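Local coordinates for major royal jelly protein 1 (Apis mellifera, PDB 5YYL) that is the most abundant protein of royal jelly, probably nourishes developing honeybee larvae, and binds the sterol 24-methylenecholesterol, at residues S119-L127 against W136-N144; V310-F318 against L327-T335. All coordinates share one frame; numbering follows the deposited sequence.

Overall arrangement
Both contacts are antiparallel beta hairpins, each part of its own four-stranded antiparallel sheet, in line with the beta-propeller clan to which the family belongs. Contact 1 pairs the first two strands of its sheet, 124-129 and 134-139; contact 2 pairs the second and third, 316-321 and 326-331. They follow one another in the chain and lie on opposite sides of its centre, their own centres about 29 Å apart and their nearest atoms about 10 Å apart, so they do not touch. Contact 1 runs out to the glycosylated Asn144, and contact 2 carries Cys329 of a disulfide. Neither includes the sterol-pocket residues Pro364, Val366, Ile373 and Ile430.

Contact 1. Residues S119-L127 against W136-N144; sequences SGIVSASKL and WVLDSGLVN. With NAG (2-acetamido-2-deoxy-beta-D-glucopyranose), chain E.
Asp139 OD2 is gripped by two backbone amides that reach it from opposite faces of its carboxylate plane: Ser123 N at 2.7 Å, in a nearly straight bond (173°), and Gly141 N at 3.1 Å, more bent. The second bond makes residues 139-141 an Asx turn. Val122 N binds the other oxygen, Asp139 OD1, at 3.1 Å, so consecutive amides of 119-127 each take one carboxylate oxygen, both from above its plane. Asp139 CG stands anti to the backbone N (chi1 176°), which carries the carboxylate across to the loop before strand 124-129. Lys153 forms a salt bridge with OD1; with the amides it probably favours the charged carboxylate.

The turn continues through Ser140. Its N donates to Ser123 O, while its OG accepts from Leu142 N at 3.2 Å, an ST turn. Val122 CG1 packs near Leu142 O and Val143 CG2. Beyond the turn Asn144 ND2 is joined to C1 of the N-linked NAG, whose methyl C8 lies 3.8 Å from Val143 CG1.

In the hairpin proper, Ser125 N donates to Leu138 O and Leu138 N to Lys126 O. Ala124-Asp139 and Leu127-Val137 are non-hydrogen-bonded pairs on one face, where Val137 bridges both partners: Val137 CG1 meets Ala124 CB at 3.7 Å, and Val137 CG2 meets Leu127 CD2 at the same distance. The Leu127 and Val137 side chains run alongside one another in the same direction.

The axes of the short segments 124-127 and 136-139 come within 4.6 Å, their N-to-C directions 150° apart. Strand 153-158 pairs with the far edge of 134-139, and its Phe157 touches Val137 while Leu155 and Phe157 touch Ile121. Leu138, on the other face, rests on Leu185 and Leu188 of strand 185-192 and on Ile205 of strand 201-207.

Contact 2. Residues V310-F318 against L327-T335; sequences VVSKSGVLF and LGCWNEHRT
The beta hairpin of strands 316-321 and 326-331 brings Phe318 against Cys329, a non-hydrogen-bonded antiparallel pair. Cys329 CB sits over one face of the phenyl ring, 4.2 Å from its centroid and 28° off the normal, a CH-pi contact, while Leu327 CD1 comes at the ring edge. Cys329 SG is disulfide-bonded to Cys416, which ties the strand to residues late in the chain.

Leu317 and Trp330 form the hydrogen-bonded pair: Leu317 N donates to Trp330 O and Trp330 N to Leu317 O, both at 2.8 Å. On that face Leu317 CD2 approaches Trp330 CE3 obliquely at 3.9 Å. These are the middle two strands of a four-stranded antiparallel sheet, consistent with a propeller blade, and the N-to-C directions of segments 316-318 and 327-331 differ by 158°.

At the open end Glu332 N donates to Gly315 O at 2.8 Å, almost straight (167°). Gly315 closes the type I turn begun at Ser312, and Glu332 OE1 lies 3.4 Å from Gly315 CA; the Glu332 carboxylate is bound by Tyr266, Ser259 and Thr262. Asn331 OD1 accepts His333 N in its carbonyl plane, on a lone pair, making an Asx turn.

Contact 1. Residues S119-L127 against W136-N144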
ATOM      1  N   SER A 119       0.422 -18.739  48.066  1.00 89.64           N
ATOM      2  CA  SER A 119       0.466 -19.715  46.974  1.00 89.21           C
ATOM      3  C   SER A 119       1.344 -19.208  45.849  1.00 90.07           C
ATOM      4  O   SER A 119       2.220 -19.934  45.351  1.00 86.23           O
ATOM      5  N   GLY A 120       1.076 -17.963  45.442  1.00 88.82           N
ATOM      6  CA  GLY A 120       1.792 -17.299  44.356  1.00 82.57           C
ATOM      7  C   GLY A 120       1.953 -15.805  44.602  1.00 77.57           C
ATOM      8  O   GLY A 120       1.022 -15.131  45.028  1.00 84.11           O
ATOM      9  N   ILE A 121       3.162 -15.325  44.338  1.00 68.89           N
ATOM     10  CA  ILE A 121       3.600 -13.903  44.345  1.00 59.40           C
ATOM     11  C   ILE A 121       3.138 -13.000  45.505  1.00 51.56           C
ATOM     12  O   ILE A 121       2.037 -12.453  45.506  1.00 50.59           O
ATOM     13  CB  ILE A 121       3.441 -13.195  42.968  1.00 56.30           C
ATOM     14  CG1 ILE A 121       3.768 -14.176  41.819  1.00 53.56           C
ATOM     15  CG2 ILE A 121       4.337 -11.955  42.911  1.00 56.79           C
ATOM     16  CD1 ILE A 121       4.031 -13.560  40.469  1.00 52.63           C
ATOM     17  N   VAL A 122       4.036 -12.834  46.470  1.00 44.60           N
ATOM     18  CA  VAL A 122       3.855 -11.923  47.588  1.00 42.87           C
ATOM     19  C   VAL A 122       4.296 -10.543  47.167  1.00 40.74           C
ATOM     20  O   VAL A 122       3.520  -9.613  47.247  1.00 40.67           O
ATOM     21  CB  VAL A 122       4.657 -12.369  48.842  1.00 41.53           C
ATOM     22  CG1 VAL A 122       4.461 -11.405  50.010  1.00 39.93           C
ATOM     23  CG2 VAL A 122       4.281 -13.793  49.225  1.00 41.99           C
ATOM     24  N   SER A 123       5.557 -10.406  46.769  1.00 40.01           N
ATOM     25  CA  SER A 123       6.130  -9.104  46.389  1.00 39.03           C
ATOM     26  C   SER A 123       7.148  -9.240  45.248  1.00 39.89           C
ATOM     27  O   SER A 123       8.327  -9.534  45.491  1.00 40.78           O
ATOM     28  CB  SER A 123       6.777  -8.435  47.597  1.00 37.73           C
ATOM     29  OG  SER A 123       7.180  -7.124  47.259  1.00 39.09           O
ATOM     30  N   ALA A 124       6.669  -9.045  44.012  1.00 39.00           N
ATOM     31  CA  ALA A 124       7.513  -9.023  42.814  1.00 36.88           C
ATOM     32  C   ALA A 124       8.493  -7.852  42.910  1.00 36.85           C
ATOM     33  O   ALA A 124       8.177  -6.711  42.578  1.00 37.34           O
ATOM     34  CB  ALA A 124       6.661  -8.910  41.556  1.00 36.14           C
ATOM     35  N   SER A 125       9.679  -8.149  43.415  1.00 35.43           N
ATOM     36  CA  SER A 125      10.694  -7.151  43.669  1.00 34.29           C
ATOM     37  C   SER A 125      11.306  -6.661  42.352  1.00 33.73           C
ATOM     38  O   SER A 125      11.469  -5.460  42.162  1.00 33.28           O
ATOM     39  CB  SER A 125      11.770  -7.755  44.574  1.00 35.45           C
ATOM     40  OG  SER A 125      12.693  -6.777  44.989  1.00 39.21           O
ATOM     41  N   LYS A 126      11.607  -7.597  41.445  1.00 32.32           N
ATOM     42  CA  LYS A 126      12.300  -7.305  40.191  1.00 32.65           C
ATOM     43  C   LYS A 126      11.862  -8.245  39.071  1.00 29.98           C
ATOM     44  O   LYS A 126      11.421  -9.355  39.335  1.00 29.30           O
ATOM     45  CB  LYS A 126      13.809  -7.433  40.403  1.00 36.27           C
ATOM     46  CG  LYS A 126      14.613  -6.160  40.182  1.00 40.54           C
ATOM     47  CD  LYS A 126      14.369  -5.119  41.263  1.00 43.20           C
ATOM     48  CE  LYS A 126      14.851  -3.733  40.812  1.00 47.41           C
ATOM     49  NZ  LYS A 126      14.271  -2.660  41.672  1.00 49.23           N
ATOM     50  N   LEU A 127      12.015  -7.792  37.831  1.00 28.22           N
ATOM     51  CA  LEU A 127      11.638  -8.543  36.638  1.00 27.00           C
ATOM     52  C   LEU A 127      12.788  -8.602  35.643  1.00 26.50           C
ATOM     53  O   LEU A 127      13.722  -7.815  35.695  1.00 25.00           O
ATOM     54  CB  LEU A 127      10.430  -7.916  35.956  1.00 26.98           C
ATOM     55  CG  LEU A 127       9.174  -7.690  36.797  1.00 28.18           C
ATOM     56  CD1 LEU A 127       8.139  -6.904  35.985  1.00 27.81           C
ATOM     57  CD2 LEU A 127       8.574  -9.002  37.305  1.00 28.28           C
ATOM     58  N   TRP A 136      10.964 -13.607  33.926  1.00 29.90           N
ATOM     59  CA  TRP A 136      11.489 -14.041  35.223  1.00 28.71           C
ATOM     60  C   TRP A 136      11.046 -13.063  36.280  1.00 28.96           C
ATOM     61  O   TRP A 136      11.127 -11.859  36.055  1.00 30.05           O
ATOM     62  CB  TRP A 136      13.011 -14.110  35.198  1.00 27.74           C
ATOM     63  CG  TRP A 136      13.518 -15.072  34.201  1.00 28.47           C
ATOM     64  CD1 TRP A 136      13.651 -14.863  32.864  1.00 29.19           C
ATOM     65  CD2 TRP A 136      13.964 -16.408  34.447  1.00 29.82           C
ATOM     66  NE1 TRP A 136      14.162 -15.984  32.252  1.00 29.85           N
ATOM     67  CE2 TRP A 136      14.363 -16.951  33.201  1.00 30.57           C
ATOM     68  CE3 TRP A 136      14.084 -17.198  35.600  1.00 30.27           C
ATOM     69  CZ2 TRP A 136      14.871 -18.252  33.074  1.00 31.43           C
ATOM     70  CZ3 TRP A 136      14.585 -18.489  35.479  1.00 31.22           C
ATOM     71  CH2 TRP A 136      14.963 -19.007  34.221  1.00 31.92           C
ATOM     72  N   VAL A 137      10.568 -13.573  37.415  1.00 29.05           N
ATOM     73  CA  VAL A 137      10.103 -12.727  38.531  1.00 28.92           C
ATOM     74  C   VAL A 137      10.789 -13.100  39.837  1.00 29.07           C
ATOM     75  O   VAL A 137      10.781 -14.253  40.231  1.00 28.77           O
ATOM     76  CB  VAL A 137       8.588 -12.840  38.752  1.00 27.83           C
ATOM     77  CG1 VAL A 137       8.126 -11.871  39.839  1.00 28.12           C
ATOM     78  CG2 VAL A 137       7.845 -12.589  37.446  1.00 28.31           C
ATOM     79  N   LEU A 138      11.363 -12.104  40.507  1.00 30.56           N
ATOM     80  CA  LEU A 138      11.969 -12.270  41.832  1.00 30.66           C
ATOM     81  C   LEU A 138      10.949 -11.856  42.880  1.00 30.16           C
ATOM     82  O   LEU A 138      10.801 -10.674  43.150  1.00 29.48           O
ATOM     83  CB  LEU A 138      13.275 -11.442  41.964  1.00 29.52           C
ATOM     84  CG  LEU A 138      13.999 -11.494  43.332  1.00 28.42           C
ATOM     85  CD1 LEU A 138      14.580 -12.869  43.615  1.00 27.49           C
ATOM     86  CD2 LEU A 138      15.103 -10.464  43.429  1.00 27.88           C
ATOM     87  N   ASP A 139      10.236 -12.836  43.435  1.00 32.51           N
ATOM     88  CA  ASP A 139       9.358 -12.630  44.592  1.00 34.74           C
ATOM     89  C   ASP A 139      10.212 -12.723  45.850  1.00 34.33           C
ATOM     90  O   ASP A 139      10.814 -13.765  46.109  1.00 34.00           O
ATOM     91  CB  ASP A 139       8.233 -13.682  44.618  1.00 38.06           C
ATOM     92  CG  ASP A 139       7.327 -13.583  45.867  1.00 39.55           C
ATOM     93  OD1 ASP A 139       6.629 -14.588  46.156  1.00 39.08           O
ATOM     94  OD2 ASP A 139       7.278 -12.512  46.533  1.00 37.90           O
ATOM     95  N   SER A 140      10.258 -11.636  46.617  1.00 34.42           N
ATOM     96  CA  SER A 140      11.074 -11.588  47.824  1.00 36.77           C
ATOM     97  C   SER A 140      10.430 -12.365  48.974  1.00 40.98           C
ATOM     98  O   SER A 140      11.118 -13.011  49.778  1.00 45.90           O
ATOM     99  CB  SER A 140      11.326 -10.144  48.240  1.00 36.00           C
ATOM    100  OG  SER A 140      10.128  -9.457  48.506  1.00 35.50           O
ATOM    101  N   GLY A 141       9.100 -12.308  49.036  1.00 43.17           N
ATOM    102  CA  GLY A 141       8.339 -12.853  50.156  1.00 41.74           C
ATOM    103  C   GLY A 141       8.131 -11.843  51.271  1.00 41.90           C
ATOM    104  O   GLY A 141       7.506 -12.169  52.275  1.00 43.69           O
ATOM    105  N   LEU A 142       8.612 -10.615  51.089  1.00 39.85           N
ATOM    106  CA  LEU A 142       8.540  -9.621  52.138  1.00 40.66           C
ATOM    107  C   LEU A 142       7.190  -8.914  52.125  1.00 42.43           C
ATOM    108  O   LEU A 142       6.557  -8.777  51.074  1.00 44.86           O
ATOM    109  CB  LEU A 142       9.675  -8.595  52.021  1.00 41.31           C
ATOM    110  CG  LEU A 142      11.022  -9.016  52.611  1.00 43.49           C
ATOM    111  CD1 LEU A 142      11.371 -10.482  52.364  1.00 45.29           C
ATOM    112  CD2 LEU A 142      12.097  -8.107  52.043  1.00 44.81           C
ATOM    113  N   VAL A 143       6.760  -8.490  53.315  1.00 42.85           N
ATOM    114  CA  VAL A 143       5.625  -7.598  53.483  1.00 42.19           C
ATOM    115  C   VAL A 143       6.153  -6.341  54.162  1.00 44.41           C
ATOM    116  O   VAL A 143       7.020  -6.431  55.031  1.00 45.54           O
ATOM    117  CB  VAL A 143       4.509  -8.260  54.309  1.00 41.33           C
ATOM    118  CG1 VAL A 143       3.335  -7.308  54.470  1.00 42.80           C
ATOM    119  CG2 VAL A 143       4.064  -9.564  53.657  1.00 40.69           C
ATOM    120  N   ASN A 144       5.657  -5.175  53.742  1.00 47.63           N
ATOM    121  CA  ASN A 144       6.201  -3.875  54.180  1.00 49.89           C
ATOM    122  C   ASN A 144       7.717  -3.749  53.938  1.00 46.85           C
ATOM    123  O   ASN A 144       8.402  -2.998  54.630  1.00 44.13           O
ATOM    124  CB  ASN A 144       5.899  -3.604  55.667  1.00 56.09           C
ATOM    125  CG  ASN A 144       4.428  -3.772  56.030  1.00 61.94           C
ATOM    126  OD1 ASN A 144       3.637  -4.295  55.253  1.00 64.96           O
ATOM    127  ND2 ASN A 144       4.080  -3.355  57.236  1.00 70.31           N
TER
HETATM  128  C1  NAG E   1       2.758  -3.413  57.818  1.00 80.39           C
HETATM  129  C2  NAG E   1       2.567  -4.535  58.853  1.00 84.23           C
HETATM  130  C3  NAG E   1       1.192  -4.402  59.526  1.00 87.08           C
HETATM  131  C4  NAG E   1       0.932  -3.016  60.120  1.00 87.31           C
HETATM  132  C5  NAG E   1       1.252  -1.967  59.038  1.00 86.91           C
HETATM  133  C6  NAG E   1       1.216  -0.509  59.487  1.00 86.08           C
HETATM  134  C7  NAG E   1       3.309  -6.902  58.886  1.00 82.43           C
HETATM  135  C8  NAG E   1       3.275  -8.229  58.180  1.00 81.91           C
HETATM  136  N2  NAG E   1       2.655  -5.885  58.294  1.00 82.50           N
HETATM  137  O3  NAG E   1       1.048  -5.376  60.565  1.00 89.85           O
HETATM  138  O4  NAG E   1      -0.452  -3.019  60.538  1.00 86.62           O
HETATM  139  O5  NAG E   1       2.568  -2.178  58.514  1.00 84.77           O
HETATM  140  O6  NAG E   1       2.050  -0.317  60.632  1.00 88.45           O
HETATM  141  O7  NAG E   1       3.916  -6.792  59.937  1.00 80.41           O

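Contact 2. Residues V310-F318 against L327-T335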
ATOM      1  N   VAL A 310      21.815  -0.301  34.125  1.00 18.01           N
ATOM      2  CA  VAL A 310      21.518  -1.086  32.940  1.00 18.40           C
ATOM      3  C   VAL A 310      22.642  -0.933  31.916  1.00 18.14           C
ATOM      4  O   VAL A 310      23.279   0.105  31.858  1.00 19.38           O
ATOM      5  CB  VAL A 310      20.135  -0.679  32.350  1.00 18.67           C
ATOM      6  CG1 VAL A 310      20.132   0.759  31.836  1.00 19.23           C
ATOM      7  CG2 VAL A 310      19.676  -1.640  31.259  1.00 18.10           C
ATOM      8  N   VAL A 311      22.883  -1.975  31.127  1.00 18.39           N
ATOM      9  CA  VAL A 311      23.873  -1.958  30.059  1.00 18.60           C
ATOM     10  C   VAL A 311      23.215  -2.241  28.720  1.00 19.77           C
ATOM     11  O   VAL A 311      22.425  -3.160  28.592  1.00 20.27           O
ATOM     12  CB  VAL A 311      24.976  -3.011  30.264  1.00 18.85           C
ATOM     13  CG1 VAL A 311      26.155  -2.700  29.353  1.00 19.23           C
ATOM     14  CG2 VAL A 311      25.446  -3.066  31.730  1.00 19.13           C
ATOM     15  N   SER A 312      23.563  -1.450  27.711  1.00 22.17           N
ATOM     16  CA  SER A 312      23.089  -1.659  26.340  1.00 22.49           C
ATOM     17  C   SER A 312      23.796  -2.865  25.745  1.00 24.70           C
ATOM     18  O   SER A 312      24.890  -3.220  26.189  1.00 24.72           O
ATOM     19  CB  SER A 312      23.381  -0.422  25.496  1.00 22.35           C
ATOM     20  OG  SER A 312      24.762  -0.083  25.553  1.00 23.43           O
ATOM     21  N   LYS A 313      23.191  -3.491  24.736  1.00 28.00           N
ATOM     22  CA  LYS A 313      23.892  -4.514  23.936  1.00 30.69           C
ATOM     23  C   LYS A 313      25.207  -3.936  23.391  1.00 30.92           C
ATOM     24  O   LYS A 313      26.227  -4.622  23.383  1.00 34.14           O
ATOM     25  CB  LYS A 313      23.027  -5.014  22.756  1.00 32.39           C
ATOM     26  CG  LYS A 313      21.753  -5.782  23.118  1.00 33.31           C
ATOM     27  N   SER A 314      25.176  -2.660  22.998  1.00 31.27           N
ATOM     28  CA  SER A 314      26.369  -1.953  22.483  1.00 32.09           C
ATOM     29  C   SER A 314      27.485  -1.597  23.510  1.00 31.86           C
ATOM     30  O   SER A 314      28.520  -1.031  23.128  1.00 33.21           O
ATOM     31  CB  SER A 314      25.920  -0.682  21.749  1.00 31.28           C
ATOM     32  OG  SER A 314      25.167   0.158  22.603  1.00 30.93           O
ATOM     33  N   GLY A 315      27.285  -1.912  24.790  1.00 29.82           N
ATOM     34  CA  GLY A 315      28.348  -1.794  25.799  1.00 28.46           C
ATOM     35  C   GLY A 315      28.380  -0.484  26.578  1.00 26.95           C
ATOM     36  O   GLY A 315      29.403  -0.166  27.166  1.00 25.19           O
ATOM     37  N   VAL A 316      27.273   0.266  26.598  1.00 26.04           N
ATOM     38  CA  VAL A 316      27.158   1.489  27.397  1.00 26.02           C
ATOM     39  C   VAL A 316      26.421   1.184  28.705  1.00 27.36           C
ATOM     40  O   VAL A 316      25.280   0.697  28.676  1.00 26.77           O
ATOM     41  CB  VAL A 316      26.367   2.567  26.649  1.00 26.14           C
ATOM     42  CG1 VAL A 316      26.377   3.875  27.429  1.00 26.29           C
ATOM     43  CG2 VAL A 316      26.941   2.763  25.244  1.00 27.10           C
ATOM     44  N   LEU A 317      27.071   1.459  29.841  1.00 27.92           N
ATOM     45  CA  LEU A 317      26.472   1.284  31.181  1.00 28.00           C
ATOM     46  C   LEU A 317      25.813   2.589  31.601  1.00 26.88           C
ATOM     47  O   LEU A 317      26.473   3.623  31.641  1.00 25.90           O
ATOM     48  CB  LEU A 317      27.527   0.936  32.230  1.00 29.41           C
ATOM     49  CG  LEU A 317      27.099   0.932  33.720  1.00 31.67           C
ATOM     50  CD1 LEU A 317      26.432  -0.378  34.122  1.00 32.31           C
ATOM     51  CD2 LEU A 317      28.275   1.226  34.655  1.00 31.09           C
ATOM     52  N   PHE A 318      24.528   2.520  31.943  1.00 24.80           N
ATOM     53  CA  PHE A 318      23.797   3.643  32.499  1.00 23.09           C
ATOM     54  C   PHE A 318      23.543   3.383  33.967  1.00 23.08           C
ATOM     55  O   PHE A 318      23.393   2.230  34.384  1.00 21.96           O
ATOM     56  CB  PHE A 318      22.478   3.840  31.779  1.00 22.78           C
ATOM     57  CG  PHE A 318      22.632   4.359  30.391  1.00 22.97           C
ATOM     58  CD1 PHE A 318      22.597   5.723  30.146  1.00 23.07           C
ATOM     59  CD2 PHE A 318      22.815   3.484  29.328  1.00 23.13           C
ATOM     60  CE1 PHE A 318      22.753   6.214  28.865  1.00 23.66           C
ATOM     61  CE2 PHE A 318      22.971   3.965  28.042  1.00 23.83           C
ATOM     62  CZ  PHE A 318      22.944   5.334  27.810  1.00 24.08           C
ATOM     63  N   LEU A 327      21.123  10.899  35.631  1.00 24.16           N
ATOM     64  CA  LEU A 327      21.451   9.647  34.983  1.00 23.60           C
ATOM     65  C   LEU A 327      22.848   9.812  34.433  1.00 21.87           C
ATOM     66  O   LEU A 327      23.140  10.800  33.777  1.00 21.18           O
ATOM     67  CB  LEU A 327      20.446   9.370  33.863  1.00 24.24           C
ATOM     68  CG  LEU A 327      20.674   8.153  32.951  1.00 24.31           C
ATOM     69  CD1 LEU A 327      20.863   6.880  33.760  1.00 24.45           C
ATOM     70  CD2 LEU A 327      19.536   8.045  31.950  1.00 24.83           C
ATOM     71  N   GLY A 328      23.708   8.855  34.718  1.00 21.85           N
ATOM     72  CA  GLY A 328      25.087   8.867  34.247  1.00 23.86           C
ATOM     73  C   GLY A 328      25.336   7.704  33.327  1.00 24.91           C
ATOM     74  O   GLY A 328      24.572   6.735  33.322  1.00 24.46           O
ATOM     75  N   CYS A 329      26.404   7.798  32.546  1.00 25.95           N
ATOM     76  CA  CYS A 329      26.798   6.691  31.688  1.00 28.21           C
ATOM     77  C   CYS A 329      28.295   6.467  31.692  1.00 27.34           C
ATOM     78  O   CYS A 329      29.052   7.300  32.164  1.00 28.24           O
ATOM     79  CB  CYS A 329      26.298   6.898  30.249  1.00 29.80           C
ATOM     80  SG  CYS A 329      26.866   8.432  29.492  1.00 33.69           S
ATOM     81  N   TRP A 330      28.689   5.325  31.143  1.00 27.01           N
ATOM     82  CA  TRP A 330      30.082   4.947  30.988  1.00 26.60           C
ATOM     83  C   TRP A 330      30.173   3.832  29.955  1.00 26.88           C
ATOM     84  O   TRP A 330      29.484   2.833  30.088  1.00 25.90           O
ATOM     85  CB  TRP A 330      30.660   4.477  32.312  1.00 25.50           C
ATOM     86  CG  TRP A 330      31.983   3.830  32.165  1.00 25.18           C
ATOM     87  CD1 TRP A 330      33.158   4.448  31.932  1.00 25.43           C
ATOM     88  CD2 TRP A 330      32.276   2.429  32.249  1.00 24.63           C
ATOM     89  NE1 TRP A 330      34.183   3.526  31.861  1.00 25.42           N
ATOM     90  CE2 TRP A 330      33.665   2.279  32.048  1.00 24.39           C
ATOM     91  CE3 TRP A 330      31.500   1.287  32.463  1.00 24.73           C
ATOM     92  CZ2 TRP A 330      34.291   1.035  32.044  1.00 24.42           C
ATOM     93  CZ3 TRP A 330      32.133   0.040  32.468  1.00 24.13           C
ATOM     94  CH2 TRP A 330      33.512  -0.069  32.264  1.00 24.52           C
ATOM     95  N   ASN A 331      31.026   4.007  28.944  1.00 28.60           N
ATOM     96  CA  ASN A 331      31.223   3.008  27.896  1.00 29.29           C
ATOM     97  C   ASN A 331      32.241   1.963  28.365  1.00 31.23           C
ATOM     98  O   ASN A 331      33.287   2.307  28.918  1.00 32.68           O
ATOM     99  CB  ASN A 331      31.704   3.661  26.606  1.00 29.43           C
ATOM    100  CG  ASN A 331      31.494   2.773  25.387  1.00 29.76           C
ATOM    101  OD1 ASN A 331      31.974   1.629  25.337  1.00 27.96           O
ATOM    102  ND2 ASN A 331      30.783   3.316  24.367  1.00 30.20           N
ATOM    103  N   GLU A 332      31.919   0.686  28.146  1.00 32.16           N
ATOM    104  CA  GLU A 332      32.791  -0.410  28.558  1.00 34.89           C
ATOM    105  C   GLU A 332      34.064  -0.494  27.728  1.00 38.67           C
ATOM    106  O   GLU A 332      35.072  -1.046  28.206  1.00 36.74           O
ATOM    107  CB  GLU A 332      32.076  -1.747  28.445  1.00 36.16           C
ATOM    108  CG  GLU A 332      30.985  -1.989  29.469  1.00 35.38           C
ATOM    109  CD  GLU A 332      30.416  -3.381  29.344  1.00 33.97           C
ATOM    110  OE1 GLU A 332      29.648  -3.626  28.373  1.00 35.06           O
ATOM    111  OE2 GLU A 332      30.764  -4.237  30.180  1.00 29.39           O
ATOM    112  N   HIS A 333      34.011   0.023  26.491  1.00 42.92           N
ATOM    113  CA  HIS A 333      35.198   0.121  25.636  1.00 47.07           C
ATOM    114  C   HIS A 333      36.291   1.023  26.229  1.00 46.58           C
ATOM    115  O   HIS A 333      37.476   0.784  26.000  1.00 44.62           O
ATOM    116  CB  HIS A 333      34.830   0.616  24.231  1.00 50.44           C
ATOM    117  CG  HIS A 333      33.943  -0.324  23.474  1.00 58.32           C
ATOM    118  ND1 HIS A 333      32.623  -0.042  23.185  1.00 61.43           N
ATOM    119  CD2 HIS A 333      34.182  -1.554  22.961  1.00 60.63           C
ATOM    120  CE1 HIS A 333      32.089  -1.050  22.520  1.00 61.42           C
ATOM    121  NE2 HIS A 333      33.019  -1.975  22.359  1.00 63.88           N
ATOM    122  N   ARG A 334      35.886   2.044  26.986  1.00 45.24           N
ATOM    123  CA  ARG A 334      36.824   2.940  27.648  1.00 43.87           C
ATOM    124  C   ARG A 334      37.247   2.358  28.987  1.00 43.03           C
ATOM    125  O   ARG A 334      36.706   1.342  29.449  1.00 43.36           O
ATOM    126  CB  ARG A 334      36.226   4.330  27.876  1.00 44.06           C
ATOM    127  CG  ARG A 334      35.569   4.994  26.687  1.00 46.13           C
ATOM    128  CD  ARG A 334      36.440   5.942  25.893  1.00 50.07           C
ATOM    129  NE  ARG A 334      35.583   6.659  24.938  1.00 56.57           N
ATOM    130  CZ  ARG A 334      35.918   7.755  24.250  1.00 57.86           C
ATOM    131  NH1 ARG A 334      37.129   8.308  24.378  1.00 59.17           N
ATOM    132  NH2 ARG A 334      35.022   8.303  23.421  1.00 56.87           N
ATOM    133  N   THR A 335      38.239   3.004  29.595  1.00 41.70           N
ATOM    134  CA  THR A 335      38.775   2.588  30.876  1.00 42.69           C
ATOM    135  C   THR A 335      37.904   3.162  31.996  1.00 41.33           C
ATOM    136  O   THR A 335      37.431   4.295  31.905  1.00 41.85           O
ATOM    137  CB  THR A 335      40.240   3.061  31.064  1.00 43.83           C
ATOM    138  OG1 THR A 335      40.301   4.493  31.069  1.00 43.11           O
ATOM    139  CG2 THR A 335      41.139   2.515  29.953  1.00 44.66           C
TER